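Local structure of methyltransferase domain-containing protein (Serratia marcescens, 7CLU) at residues 28-33 against 74-79; 108-113 against 295-300; 237-242 against 268-273; 274-279 against 302-307. The protein probably transfers a methyl group from S-adenosyl-L-methionine to a hydroxyl oxygen of a precursor in the synthesis of the red pigment prodigiosin, working as a dimer. One frame throughout, in Å; residues are numbered along the deposited sequence.

Contact 1 (28-33 against 74-79); sequences KLFDQL and YHLPAA
Leu33 and Leu76 meet flank to flank, CB of Leu33 lying 3.9 Å from CB of Leu76, and the two methyls of Leu33 carry the contact on to Tyr74. Leu33 CD2 rests 3.5 Å from O of Tyr74, while Leu33 CD1 lies 4.0 Å from CB of Tyr74. What touches here is the root of the tyrosine, whose ring leads off elsewhere. Leu76 turns CG anti to its own backbone N (chi1 179°). Of its methyls, Leu76 CD1 approaches CD1 of the Phe30 ring at 4.2 Å, and Leu76 CD2 sits 4.0 Å from O of Phe30. A water bridges the backbones, lying 2.7 Å from O of Leu33 and accepting from N of Leu76 at 2.9 Å. Leu33 itself is set by a 3-10 turn over 30-33, which follows the Schellman motif at Lys28. There Lys28 O takes Asp31 N and Gln32 NE2 from opposite faces of its carbonyl plane. All this belongs to the helix-turn-helix-like dimerisation domain: the 3-10 turn follows helix 15-26, Leu33 and Tyr74 both touch Ile43 of helix 40-47, and Tyr74, in the middle of strand 73-75, lays its side chain on Leu58 and Ile59 of helix 51-63.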
loop_
_atom_site.group_PDB
_atom_site.type_symbol
_atom_site.label_atom_id
_atom_site.label_comp_id
_atom_site.label_asym_id
_atom_site.label_seq_id
_atom_site.Cartn_x
_atom_site.Cartn_y
_atom_site.Cartn_z
ATOM N N LYS A 28 -6.686 -7.758 16.024
ATOM C CA LYS A 28 -8.116 -7.864 16.298
ATOM C C LYS A 28 -8.612 -6.641 17.066
ATOM O O LYS A 28 -9.408 -6.742 18.000
ATOM C CB LYS A 28 -8.438 -9.161 17.043
ATOM C CG LYS A 28 -8.177 -10.410 16.219
ATOM C CD LYS A 28 -8.098 -11.647 17.097
ATOM C CE LYS A 28 -8.019 -12.920 16.256
ATOM N NZ LYS A 28 -8.837 -12.818 15.015
ATOM N N LEU A 29 -8.130 -5.467 16.656
ATOM C CA LEU A 29 -8.402 -4.242 17.396
ATOM C C LEU A 29 -9.883 -3.905 17.375
ATOM O O LEU A 29 -10.458 -3.527 18.402
ATOM C CB LEU A 29 -7.572 -3.096 16.811
ATOM C CG LEU A 29 -7.828 -1.673 17.327
ATOM C CD1 LEU A 29 -6.528 -0.864 17.311
ATOM C CD2 LEU A 29 -8.876 -0.980 16.505
ATOM N N PHE A 30 -10.520 -4.024 16.211
ATOM C CA PHE A 30 -11.927 -3.685 16.126
ATOM C C PHE A 30 -12.792 -4.609 16.970
ATOM O O PHE A 30 -13.915 -4.237 17.311
ATOM C CB PHE A 30 -12.374 -3.696 14.666
ATOM C CG PHE A 30 -11.460 -2.929 13.763
ATOM C CD1 PHE A 30 -11.484 -1.545 13.746
ATOM C CD2 PHE A 30 -10.565 -3.593 12.938
ATOM C CE1 PHE A 30 -10.643 -0.829 12.920
ATOM C CE2 PHE A 30 -9.715 -2.888 12.109
ATOM C CZ PHE A 30 -9.746 -1.497 12.100
ATOM N N ASP A 31 -12.284 -5.792 17.339
ATOM C CA ASP A 31 -13.051 -6.679 18.209
ATOM C C ASP A 31 -13.355 -6.026 19.554
ATOM O O ASP A 31 -14.429 -6.248 20.122
ATOM C CB ASP A 31 -12.291 -7.988 18.427
ATOM C CG ASP A 31 -12.328 -8.909 17.206
ATOM O OD1 ASP A 31 -13.133 -8.670 16.274
ATOM O OD2 ASP A 31 -11.549 -9.885 17.199
ATOM N N GLN A 32 -12.429 -5.218 20.067
ATOM C CA GLN A 32 -12.573 -4.574 21.372
ATOM C C GLN A 32 -13.677 -3.535 21.410
ATOM O O GLN A 32 -14.011 -3.050 22.500
ATOM C CB GLN A 32 -11.255 -3.923 21.779
ATOM C CG GLN A 32 -10.046 -4.815 21.567
ATOM C CD GLN A 32 -10.290 -6.235 22.057
ATOM O OE1 GLN A 32 -10.687 -6.448 23.208
ATOM N NE2 GLN A 32 -10.068 -7.215 21.179
ATOM N N LEU A 33 -14.244 -3.178 20.259
ATOM C CA LEU A 33 -15.315 -2.198 20.181
ATOM C C LEU A 33 -16.634 -2.800 19.724
ATOM O O LEU A 33 -17.577 -2.054 19.447
ATOM C CB LEU A 33 -14.924 -1.060 19.241
ATOM C CG LEU A 33 -13.676 -0.255 19.615
ATOM C CD1 LEU A 33 -13.318 0.711 18.491
ATOM C CD2 LEU A 33 -13.870 0.491 20.951
ATOM N N TYR A 74 -13.540 5.753 21.325
ATOM C CA TYR A 74 -13.541 5.233 19.969
ATOM C C TYR A 74 -14.783 4.386 19.756
ATOM O O TYR A 74 -15.224 3.667 20.657
ATOM C CB TYR A 74 -12.262 4.424 19.692
ATOM C CG TYR A 74 -11.071 5.347 19.606
ATOM C CD1 TYR A 74 -10.729 5.949 18.400
ATOM C CD2 TYR A 74 -10.335 5.676 20.738
ATOM C CE1 TYR A 74 -9.679 6.835 18.321
ATOM C CE2 TYR A 74 -9.265 6.555 20.663
ATOM C CZ TYR A 74 -8.955 7.136 19.447
ATOM O OH TYR A 74 -7.901 8.007 19.344
ATOM N N HIS A 75 -15.358 4.496 18.564
ATOM C CA HIS A 75 -16.593 3.813 18.228
ATOM C C HIS A 75 -16.439 3.102 16.890
ATOM O O HIS A 75 -16.003 3.707 15.904
ATOM C CB HIS A 75 -17.769 4.805 18.188
ATOM C CG HIS A 75 -18.992 4.257 17.530
ATOM N ND1 HIS A 75 -19.801 3.319 18.134
ATOM C CD2 HIS A 75 -19.543 4.512 16.319
ATOM C CE1 HIS A 75 -20.788 3.003 17.316
ATOM N NE2 HIS A 75 -20.663 3.722 16.213
ATOM N N LEU A 76 -16.804 1.825 16.861
ATOM C CA LEU A 76 -16.842 1.076 15.606
ATOM C C LEU A 76 -18.111 1.396 14.821
ATOM O O LEU A 76 -19.214 1.096 15.293
ATOM C CB LEU A 76 -16.765 -0.417 15.881
ATOM C CG LEU A 76 -16.831 -1.308 14.647
ATOM C CD1 LEU A 76 -15.612 -1.060 13.745
ATOM C CD2 LEU A 76 -16.899 -2.779 15.056
ATOM N N PRO A 77 -18.009 1.991 13.634
ATOM C CA PRO A 77 -19.216 2.292 12.854
ATOM C C PRO A 77 -19.969 1.022 12.476
ATOM O O PRO A 77 -19.369 -0.012 12.171
ATOM C CB PRO A 77 -18.667 3.010 11.613
ATOM C CG PRO A 77 -17.363 3.615 12.088
ATOM C CD PRO A 77 -16.801 2.596 13.046
ATOM N N ALA A 78 -21.303 1.124 12.484
ATOM C CA ALA A 78 -22.145 -0.044 12.240
ATOM C C ALA A 78 -21.863 -0.653 10.878
ATOM O O ALA A 78 -21.763 -1.876 10.744
ATOM C CB ALA A 78 -23.625 0.339 12.359
ATOM N N ALA A 79 -21.724 0.183 9.857
ATOM C CA ALA A 79 -21.531 -0.333 8.511
ATOM C C ALA A 79 -20.145 -0.919 8.280
ATOM O O ALA A 79 -19.913 -1.473 7.203
ATOM C CB ALA A 79 -21.806 0.763 7.481
HETATM O O HOH W 1 -17.886 0.620 19.218
#

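Contact 2 (108-113 against 295-300); sequences GELKTA and MLVSTD
Leu110 and Val297 cross obliquely, and their point of contact is methyl on methyl, CD1 of Leu110 standing 3.6 Å from CG1 of Val297. That same CG1 is 3.7 Å from CB of Ala113, one turn further along helix 110-116, which puts the valine branch against both residues. Val297 has CG1 anti to its carbonyl carbon (chi1 -62°), and this is the branch that meets the other helix. Leu296 also meets Ala113: Leu296 CG is 4.0 Å from Ala113 CB, and Leu296 CD1 lies 3.7 Å from the Ala113 carbonyl O, with Leu296 CD2 slightly farther from the same oxygen. With only a methyl at Ala113, the backbones are close here, CA of Ala113 and CA of Val297 being 5.7 Å apart. Here the start of helix 110-116, with Glu109 at its N-cap, packs on the last turn of helix 286-298 in the O-methyltransferase domain, next to the dimer interface: Leu110 packs on Ala23 and Leu296 on Gln56, both of the second subunit. At the end of helix 286-298, Met295 O accepts from both N and OG1 of Thr299, which arrive from opposite faces of its carbonyl plane. Helix 93-107 adds Leu106 and Trp107 against Val297.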
loop_
_atom_site.group_PDB
_atom_site.type_symbol
_atom_site.label_atom_id
_atom_site.label_comp_id
_atom_site.label_asym_id
_atom_site.label_seq_id
_atom_site.Cartn_x
_atom_site.Cartn_y
_atom_site.Cartn_z
ATOM N N GLY A 108 7.974 -5.692 -1.769
ATOM C CA GLY A 108 9.169 -4.948 -1.421
ATOM C C GLY A 108 10.251 -5.096 -2.471
ATOM O O GLY A 108 11.035 -4.176 -2.693
ATOM N N GLU A 109 10.262 -6.228 -3.174
ATOM C CA GLU A 109 11.255 -6.523 -4.201
ATOM C C GLU A 109 10.657 -6.486 -5.609
ATOM O O GLU A 109 11.117 -7.203 -6.504
ATOM C CB GLU A 109 11.903 -7.881 -3.918
ATOM C CG GLU A 109 12.590 -7.968 -2.553
ATOM C CD GLU A 109 13.801 -7.044 -2.453
ATOM O OE1 GLU A 109 14.691 -7.140 -3.316
ATOM O OE2 GLU A 109 13.848 -6.199 -1.531
ATOM N N LEU A 110 9.624 -5.656 -5.814
ATOM C CA LEU A 110 9.047 -5.510 -7.149
ATOM C C LEU A 110 10.103 -5.118 -8.180
ATOM O O LEU A 110 10.074 -5.605 -9.320
ATOM C CB LEU A 110 7.917 -4.480 -7.135
ATOM C CG LEU A 110 7.316 -4.160 -8.517
ATOM C CD1 LEU A 110 6.640 -5.395 -9.106
ATOM C CD2 LEU A 110 6.336 -2.989 -8.441
ATOM N N LYS A 111 11.019 -4.209 -7.808
ATOM C CA LYS A 111 12.024 -3.739 -8.756
ATOM C C LYS A 111 12.794 -4.912 -9.341
ATOM O O LYS A 111 13.000 -4.988 -10.558
ATOM C CB LYS A 111 12.979 -2.755 -8.073
ATOM C CG LYS A 111 14.329 -2.558 -8.801
ATOM C CD LYS A 111 15.227 -1.571 -8.056
ATOM C CE LYS A 111 16.709 -1.880 -8.267
ATOM N NZ LYS A 111 17.598 -0.820 -7.692
ATOM N N THR A 112 13.184 -5.860 -8.488
ATOM C CA THR A 112 13.967 -6.997 -8.958
ATOM C C THR A 112 13.100 -7.979 -9.738
ATOM O O THR A 112 13.590 -8.636 -10.672
ATOM C CB THR A 112 14.648 -7.668 -7.760
ATOM O OG1 THR A 112 15.505 -6.717 -7.126
ATOM C CG2 THR A 112 15.475 -8.887 -8.191
ATOM N N ALA A 113 11.813 -8.088 -9.382
ATOM C CA ALA A 113 10.908 -8.955 -10.135
ATOM C C ALA A 113 10.727 -8.445 -11.556
ATOM O O ALA A 113 10.616 -9.234 -12.499
ATOM C CB ALA A 113 9.545 -9.063 -9.434
ATOM N N MET A 295 0.864 -11.141 -9.631
ATOM C CA MET A 295 1.194 -12.456 -10.168
ATOM C C MET A 295 2.683 -12.562 -10.473
ATOM O O MET A 295 3.289 -13.621 -10.276
ATOM C CB MET A 295 0.377 -12.732 -11.427
ATOM C CG MET A 295 -1.093 -12.550 -11.257
ATOM S SD MET A 295 -1.664 -13.170 -9.668
ATOM C CE MET A 295 -1.521 -14.886 -9.982
ATOM N N LEU A 296 3.278 -11.466 -10.956
ATOM C CA LEU A 296 4.695 -11.453 -11.284
ATOM C C LEU A 296 5.549 -11.743 -10.055
ATOM O O LEU A 296 6.463 -12.578 -10.106
ATOM C CB LEU A 296 5.071 -10.098 -11.892
ATOM C CG LEU A 296 6.554 -9.766 -12.002
ATOM C CD1 LEU A 296 7.214 -10.729 -12.996
ATOM C CD2 LEU A 296 6.743 -8.313 -12.448
ATOM N N VAL A 297 5.268 -11.059 -8.936
ATOM C CA VAL A 297 6.162 -11.159 -7.787
ATOM C C VAL A 297 5.952 -12.443 -7.008
ATOM O O VAL A 297 6.866 -12.870 -6.281
ATOM C CB VAL A 297 6.013 -9.972 -6.816
ATOM C CG1 VAL A 297 6.374 -8.650 -7.509
ATOM C CG2 VAL A 297 4.623 -9.928 -6.227
ATOM N N SER A 298 4.798 -13.091 -7.164
ATOM C CA SER A 298 4.386 -14.165 -6.267
ATOM C C SER A 298 4.291 -15.537 -6.914
ATOM O O SER A 298 4.415 -16.533 -6.205
ATOM C CB SER A 298 3.025 -13.836 -5.633
ATOM O OG SER A 298 1.968 -13.865 -6.591
ATOM N N THR A 299 4.031 -15.627 -8.213
ATOM C CA THR A 299 3.830 -16.911 -8.875
ATOM C C THR A 299 4.964 -17.150 -9.864
ATOM O O THR A 299 5.845 -16.308 -10.055
ATOM C CB THR A 299 2.475 -16.972 -9.586
ATOM O OG1 THR A 299 2.547 -16.243 -10.818
ATOM C CG2 THR A 299 1.364 -16.389 -8.699
ATOM N N ASP A 300 4.935 -18.306 -10.518
ATOM C CA ASP A 300 6.067 -18.609 -11.381
ATOM C C ASP A 300 5.948 -17.969 -12.759
ATOM O O ASP A 300 6.977 -17.726 -13.398
ATOM C CB ASP A 300 6.259 -20.122 -11.481
ATOM C CG ASP A 300 6.956 -20.682 -10.258
ATOM O OD1 ASP A 300 7.221 -19.891 -9.328
ATOM O OD2 ASP A 300 7.239 -21.896 -10.206
#

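Contact 3 (237-242 against 268-273); sequences YDLIHL and GGRFIA
Phe271 reaches across to Ile240 and Leu242 on the neighbouring strand, and its side chain can be followed outward from the backbone. Phe271 CB lies 4.0 Å from O of Ile240. CG is anti to the backbone N (chi1 169°), on the side of the neighbouring strand, and the ring meets that strand's side chains with its edge: Phe271 CD1 comes to 3.3 Å from Ile240 O, and Ile240 CB lies in the ring plane. Further out, CE1 and CZ meet CB of Leu242, CZ at 3.6 Å, again near the ring plane. The backbones of strands 239-242 and 270-273 run parallel, 18° apart, joined by four hydrogen bonds. Asp238 O accepts from Arg270 N, Arg270 O from Ile240 N, Ile240 O from Ile272 N at 2.7 Å, and Ile272 O from Leu242 N. On the sheet face away from Phe271, Leu239 CD1 packs 3.7 Å from Ile272 CD1, and His241 CD2 lies 3.2 Å from Ile272 O. Both ring nitrogens of His241 are hydrogen-bonded, ND1 with Asp174 OD1 and NE2 with Ser274 OG. The pair forms the two strands of a beta-alpha-beta unit within the Rossmann-like sheet; helix 251-264 connects them and packs Leu258 and Ile261 on Phe271, while strand 171-175 flanks 239-243 and strand 332-337 flanks 270-275.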
loop_
_atom_site.group_PDB
_atom_site.type_symbol
_atom_site.label_atom_id
_atom_site.label_comp_id
_atom_site.label_asym_id
_atom_site.label_seq_id
_atom_site.Cartn_x
_atom_site.Cartn_y
_atom_site.Cartn_z
ATOM N N TYR A 237 -20.079 -34.288 -19.096
ATOM C CA TYR A 237 -20.553 -32.960 -18.708
ATOM C C TYR A 237 -20.502 -32.036 -19.911
ATOM O O TYR A 237 -19.416 -31.711 -20.400
ATOM C CB TYR A 237 -19.738 -32.406 -17.536
ATOM C CG TYR A 237 -19.957 -33.242 -16.304
ATOM C CD1 TYR A 237 -21.027 -32.995 -15.457
ATOM C CD2 TYR A 237 -19.144 -34.335 -16.031
ATOM C CE1 TYR A 237 -21.262 -33.788 -14.353
ATOM C CE2 TYR A 237 -19.373 -35.136 -14.920
ATOM C CZ TYR A 237 -20.436 -34.855 -14.088
ATOM O OH TYR A 237 -20.672 -35.639 -12.979
ATOM N N ASP A 238 -21.682 -31.609 -20.380
ATOM C CA ASP A 238 -21.768 -30.771 -21.571
ATOM C C ASP A 238 -21.482 -29.294 -21.296
ATOM O O ASP A 238 -21.367 -28.522 -22.255
ATOM C CB ASP A 238 -23.146 -30.940 -22.237
ATOM C CG ASP A 238 -24.299 -30.662 -21.283
ATOM O OD1 ASP A 238 -24.450 -31.390 -20.290
ATOM O OD2 ASP A 238 -25.056 -29.709 -21.528
ATOM N N LEU A 239 -21.328 -28.894 -20.029
ATOM C CA LEU A 239 -20.830 -27.567 -19.669
ATOM C C LEU A 239 -19.739 -27.717 -18.614
ATOM O O LEU A 239 -19.962 -28.342 -17.569
ATOM C CB LEU A 239 -21.952 -26.646 -19.145
ATOM C CG LEU A 239 -21.511 -25.216 -18.753
ATOM C CD1 LEU A 239 -20.871 -24.457 -19.924
ATOM C CD2 LEU A 239 -22.674 -24.411 -18.191
ATOM N N ILE A 240 -18.558 -27.155 -18.897
ATOM C CA ILE A 240 -17.413 -27.202 -17.993
ATOM C C ILE A 240 -16.953 -25.780 -17.727
ATOM O O ILE A 240 -16.838 -24.970 -18.656
ATOM C CB ILE A 240 -16.245 -28.033 -18.575
ATOM C CG1 ILE A 240 -16.718 -29.438 -18.955
ATOM C CG2 ILE A 240 -15.105 -28.125 -17.573
ATOM C CD1 ILE A 240 -16.872 -30.341 -17.784
ATOM N N HIS A 241 -16.645 -25.484 -16.464
ATOM C CA HIS A 241 -16.268 -24.140 -16.062
ATOM C C HIS A 241 -14.986 -24.189 -15.252
ATOM O O HIS A 241 -14.802 -25.074 -14.411
ATOM C CB HIS A 241 -17.363 -23.440 -15.208
ATOM C CG HIS A 241 -16.912 -22.130 -14.636
ATOM N ND1 HIS A 241 -16.705 -21.932 -13.287
ATOM C CD2 HIS A 241 -16.585 -20.962 -15.242
ATOM C CE1 HIS A 241 -16.303 -20.691 -13.081
ATOM N NE2 HIS A 241 -16.212 -20.083 -14.252
ATOM N N LEU A 242 -14.112 -23.225 -15.511
ATOM C CA LEU A 242 -12.849 -23.076 -14.797
ATOM C C LEU A 242 -12.846 -21.659 -14.246
ATOM O O LEU A 242 -12.784 -20.690 -15.014
ATOM C CB LEU A 242 -11.659 -23.340 -15.715
ATOM C CG LEU A 242 -10.251 -23.212 -15.104
ATOM C CD1 LEU A 242 -10.045 -24.286 -14.053
ATOM C CD2 LEU A 242 -9.189 -23.317 -16.175
ATOM N N GLY A 268 -19.018 -31.803 -28.886
ATOM C CA GLY A 268 -20.079 -30.823 -28.802
ATOM C C GLY A 268 -20.204 -30.127 -27.465
ATOM O O GLY A 268 -21.127 -29.320 -27.294
ATOM N N GLY A 269 -19.313 -30.412 -26.512
ATOM C CA GLY A 269 -19.410 -29.797 -25.206
ATOM C C GLY A 269 -19.010 -28.335 -25.236
ATOM O O GLY A 269 -18.375 -27.852 -26.175
ATOM N N ARG A 270 -19.387 -27.622 -24.174
ATOM C CA ARG A 270 -19.050 -26.215 -24.006
ATOM C C ARG A 270 -18.118 -26.036 -22.810
ATOM O O ARG A 270 -18.268 -26.714 -21.788
ATOM C CB ARG A 270 -20.309 -25.372 -23.802
ATOM C CG ARG A 270 -20.060 -23.873 -23.710
ATOM C CD ARG A 270 -21.375 -23.096 -23.758
ATOM N NE ARG A 270 -21.901 -23.054 -25.117
ATOM C CZ ARG A 270 -23.099 -22.591 -25.462
ATOM N NH1 ARG A 270 -23.938 -22.117 -24.537
ATOM N NH2 ARG A 270 -23.458 -22.606 -26.741
ATOM N N PHE A 271 -17.160 -25.126 -22.941
ATOM C CA PHE A 271 -16.248 -24.807 -21.850
ATOM C C PHE A 271 -16.244 -23.303 -21.626
ATOM O O PHE A 271 -16.232 -22.519 -22.579
ATOM C CB PHE A 271 -14.827 -25.310 -22.117
ATOM C CG PHE A 271 -13.809 -24.776 -21.140
ATOM C CD1 PHE A 271 -13.790 -25.217 -19.826
ATOM C CD2 PHE A 271 -12.894 -23.814 -21.527
ATOM C CE1 PHE A 271 -12.873 -24.715 -18.920
ATOM C CE2 PHE A 271 -11.984 -23.310 -20.626
ATOM C CZ PHE A 271 -11.982 -23.763 -19.321
ATOM N N ILE A 272 -16.282 -22.900 -20.362
ATOM C CA ILE A 272 -16.253 -21.498 -19.994
ATOM C C ILE A 272 -15.152 -21.292 -18.961
ATOM O O ILE A 272 -15.115 -21.989 -17.946
ATOM C CB ILE A 272 -17.591 -21.025 -19.405
ATOM C CG1 ILE A 272 -18.768 -21.296 -20.360
ATOM C CG2 ILE A 272 -17.471 -19.566 -19.017
ATOM C CD1 ILE A 272 -20.144 -20.788 -19.822
ATOM N N ALA A 273 -14.277 -20.328 -19.202
ATOM C CA ALA A 273 -13.368 -19.834 -18.175
ATOM C C ALA A 273 -13.844 -18.452 -17.756
ATOM O O ALA A 273 -14.063 -17.602 -18.618
ATOM C CB ALA A 273 -11.938 -19.743 -18.697
HETATM O O HOH W 2 -18.518 -29.753 -22.104
HETATM O O HOH W 3 -22.942 -28.152 -25.023
#

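Contact 4 (274-279 against 302-307); sequences SETPLN and GIESSA
The two backbones run 67° apart where they touch and are joined by one direct hydrogen bond, Leu278 N to Ser305 O at 2.9 Å, bent to 138° at the hydrogen, with the donor above the carbonyl plane. These are loops at the C-terminal ends of the parallel strands of the Rossmann-like methyltransferase sheet: the first leaves strand 270-275, the second leads into helix 307-316, with Ser306 as N-cap. Leu278 and Glu304 cross at about a right angle. CG of Leu278 lies 4.0 Å from Glu304 CB, and Leu278 CD1 lies 3.7 Å from O of Glu304. Beside it, CB of Pro277 sits against the Ser305 carbonyl, 3.4 Å from its O. The Glu304 chain bends at chi2 (-64°), and its carboxylate lies near Thr276, where two waters join the sides. One sits between two acidic groups, Glu304 OE1 and Glu275 OE1, 4.9 Å apart, and accepts from Thr276 N; the other lies between Glu304 OE1, Thr276 O and Ser305 N. The remaining oxygen, Glu304 OE2, hydrogen-bonds ND1 of His247, the predicted proton acceptor, which makes Glu304 a likely second-shell partner of that histidine. Glu275 OE1 and OE2 hold the backbone N atoms of His247 and Leu246. A third water completes the join, donating to Leu278 O at 2.8 Å and accepting from Ala307 N at 3.2 Å.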
loop_
_atom_site.group_PDB
_atom_site.type_symbol
_atom_site.label_atom_id
_atom_site.label_comp_id
_atom_site.label_asym_id
_atom_site.label_seq_id
_atom_site.Cartn_x
_atom_site.Cartn_y
_atom_site.Cartn_z
ATOM N N SER A 274 -13.994 -18.221 -16.453
ATOM C CA SER A 274 -14.283 -16.881 -15.958
ATOM C C SER A 274 -12.961 -16.228 -15.559
ATOM O O SER A 274 -12.179 -16.821 -14.817
ATOM C CB SER A 274 -15.267 -16.894 -14.779
ATOM O OG SER A 274 -14.952 -17.836 -13.771
ATOM N N GLU A 275 -12.691 -15.045 -16.111
ATOM C CA GLU A 275 -11.462 -14.317 -15.819
ATOM C C GLU A 275 -11.800 -12.841 -15.688
ATOM O O GLU A 275 -12.944 -12.422 -15.917
ATOM C CB GLU A 275 -10.378 -14.516 -16.902
ATOM C CG GLU A 275 -9.944 -15.957 -17.138
ATOM C CD GLU A 275 -8.928 -16.423 -16.120
ATOM O OE1 GLU A 275 -8.015 -15.630 -15.785
ATOM O OE2 GLU A 275 -9.047 -17.580 -15.654
ATOM N N THR A 276 -10.788 -12.056 -15.298
ATOM C CA THR A 276 -10.875 -10.594 -15.218
ATOM C C THR A 276 -9.857 -10.034 -16.206
ATOM O O THR A 276 -8.739 -9.677 -15.818
ATOM C CB THR A 276 -10.589 -10.064 -13.809
ATOM O OG1 THR A 276 -9.269 -10.476 -13.390
ATOM C CG2 THR A 276 -11.635 -10.564 -12.819
ATOM N N PRO A 277 -10.206 -9.928 -17.483
ATOM C CA PRO A 277 -9.213 -9.509 -18.480
ATOM C C PRO A 277 -8.848 -8.040 -18.360
ATOM O O PRO A 277 -9.629 -7.208 -17.889
ATOM C CB PRO A 277 -9.908 -9.782 -19.819
ATOM C CG PRO A 277 -11.042 -10.745 -19.479
ATOM C CD PRO A 277 -11.460 -10.398 -18.097
ATOM N N LEU A 278 -7.643 -7.731 -18.823
ATOM C CA LEU A 278 -7.329 -6.361 -19.191
ATOM C C LEU A 278 -8.244 -5.914 -20.325
ATOM O O LEU A 278 -8.718 -6.725 -21.125
ATOM C CB LEU A 278 -5.872 -6.253 -19.626
ATOM C CG LEU A 278 -4.873 -6.760 -18.583
ATOM C CD1 LEU A 278 -3.499 -6.947 -19.182
ATOM C CD2 LEU A 278 -4.845 -5.776 -17.448
ATOM N N ASN A 279 -8.457 -4.607 -20.420
ATOM C CA ASN A 279 -9.346 -4.081 -21.446
ATOM C C ASN A 279 -8.679 -4.168 -22.826
ATOM O O ASN A 279 -7.578 -4.706 -22.993
ATOM C CB ASN A 279 -9.772 -2.650 -21.103
ATOM C CG ASN A 279 -8.594 -1.704 -20.930
ATOM O OD1 ASN A 279 -7.524 -1.910 -21.505
ATOM N ND2 ASN A 279 -8.789 -0.650 -20.131
ATOM N N GLY A 302 2.411 -16.303 -13.668
ATOM C CA GLY A 302 1.088 -15.721 -13.800
ATOM C C GLY A 302 1.134 -14.305 -14.342
ATOM O O GLY A 302 2.108 -13.562 -14.152
ATOM N N ILE A 303 0.036 -13.925 -15.001
ATOM C CA ILE A 303 -0.093 -12.675 -15.739
ATOM C C ILE A 303 -1.572 -12.480 -16.080
ATOM O O ILE A 303 -2.326 -13.451 -16.169
ATOM C CB ILE A 303 0.778 -12.702 -17.006
ATOM C CG1 ILE A 303 0.900 -11.310 -17.633
ATOM C CG2 ILE A 303 0.219 -13.695 -18.039
ATOM C CD1 ILE A 303 2.223 -11.082 -18.407
ATOM N N GLU A 304 -2.009 -11.232 -16.224
ATOM C CA GLU A 304 -3.324 -10.936 -16.763
ATOM C C GLU A 304 -3.194 -10.719 -18.269
ATOM O O GLU A 304 -2.125 -10.343 -18.771
ATOM C CB GLU A 304 -3.937 -9.708 -16.074
ATOM C CG GLU A 304 -3.989 -9.804 -14.531
ATOM C CD GLU A 304 -4.890 -10.935 -14.047
ATOM O OE1 GLU A 304 -5.832 -11.307 -14.782
ATOM O OE2 GLU A 304 -4.653 -11.459 -12.935
ATOM N N SER A 305 -4.277 -11.004 -18.993
ATOM C CA SER A 305 -4.297 -10.932 -20.448
ATOM C C SER A 305 -5.552 -10.205 -20.923
ATOM O O SER A 305 -6.538 -10.075 -20.194
ATOM C CB SER A 305 -4.239 -12.329 -21.080
ATOM O OG SER A 305 -3.227 -13.133 -20.494
ATOM N N SER A 306 -5.506 -9.725 -22.165
ATOM C CA SER A 306 -6.695 -9.158 -22.778
ATOM C C SER A 306 -7.688 -10.268 -23.131
ATOM O O SER A 306 -7.344 -11.453 -23.182
ATOM C CB SER A 306 -6.326 -8.355 -24.029
ATOM O OG SER A 306 -5.673 -9.166 -24.978
ATOM N N ALA A 307 -8.944 -9.864 -23.341
ATOM C CA ALA A 307 -9.948 -10.789 -23.859
ATOM C C ALA A 307 -9.453 -11.472 -25.130
ATOM O O ALA A 307 -9.519 -12.701 -25.257
ATOM C CB ALA A 307 -11.258 -10.045 -24.123
HETATM O O HOH W 4 -8.112 -13.154 -14.790
HETATM O O HOH W 5 -6.604 -11.542 -17.096
HETATM O O HOH W 6 -9.966 -6.848 -23.648
#

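In the fold
Contact 1 closes first along the chain, in the dimerisation domain, and stands apart: its centre lies 34 to 45 Å from the other three. Contacts 2, 3 and 4 all belong to the O-methyltransferase domain. Contact 3 falls wholly between the two segments of contact 2 and closes before contact 4 opens; the segments of contacts 2 and 4 alternate. Contacts 3 and 4, centres 19 Å apart, share strand 270-275, from whose C-terminal end contact 4 continues toward the predicted catalytic His247. Contacts 2 and 4, centres 18 Å apart, meet through Met295, which packs on the backbone of Gly302 and Ile303 and on the Glu304 carboxylate. Both also touch the second subunit, so the dimer interface probably lies close to the active-site surroundings.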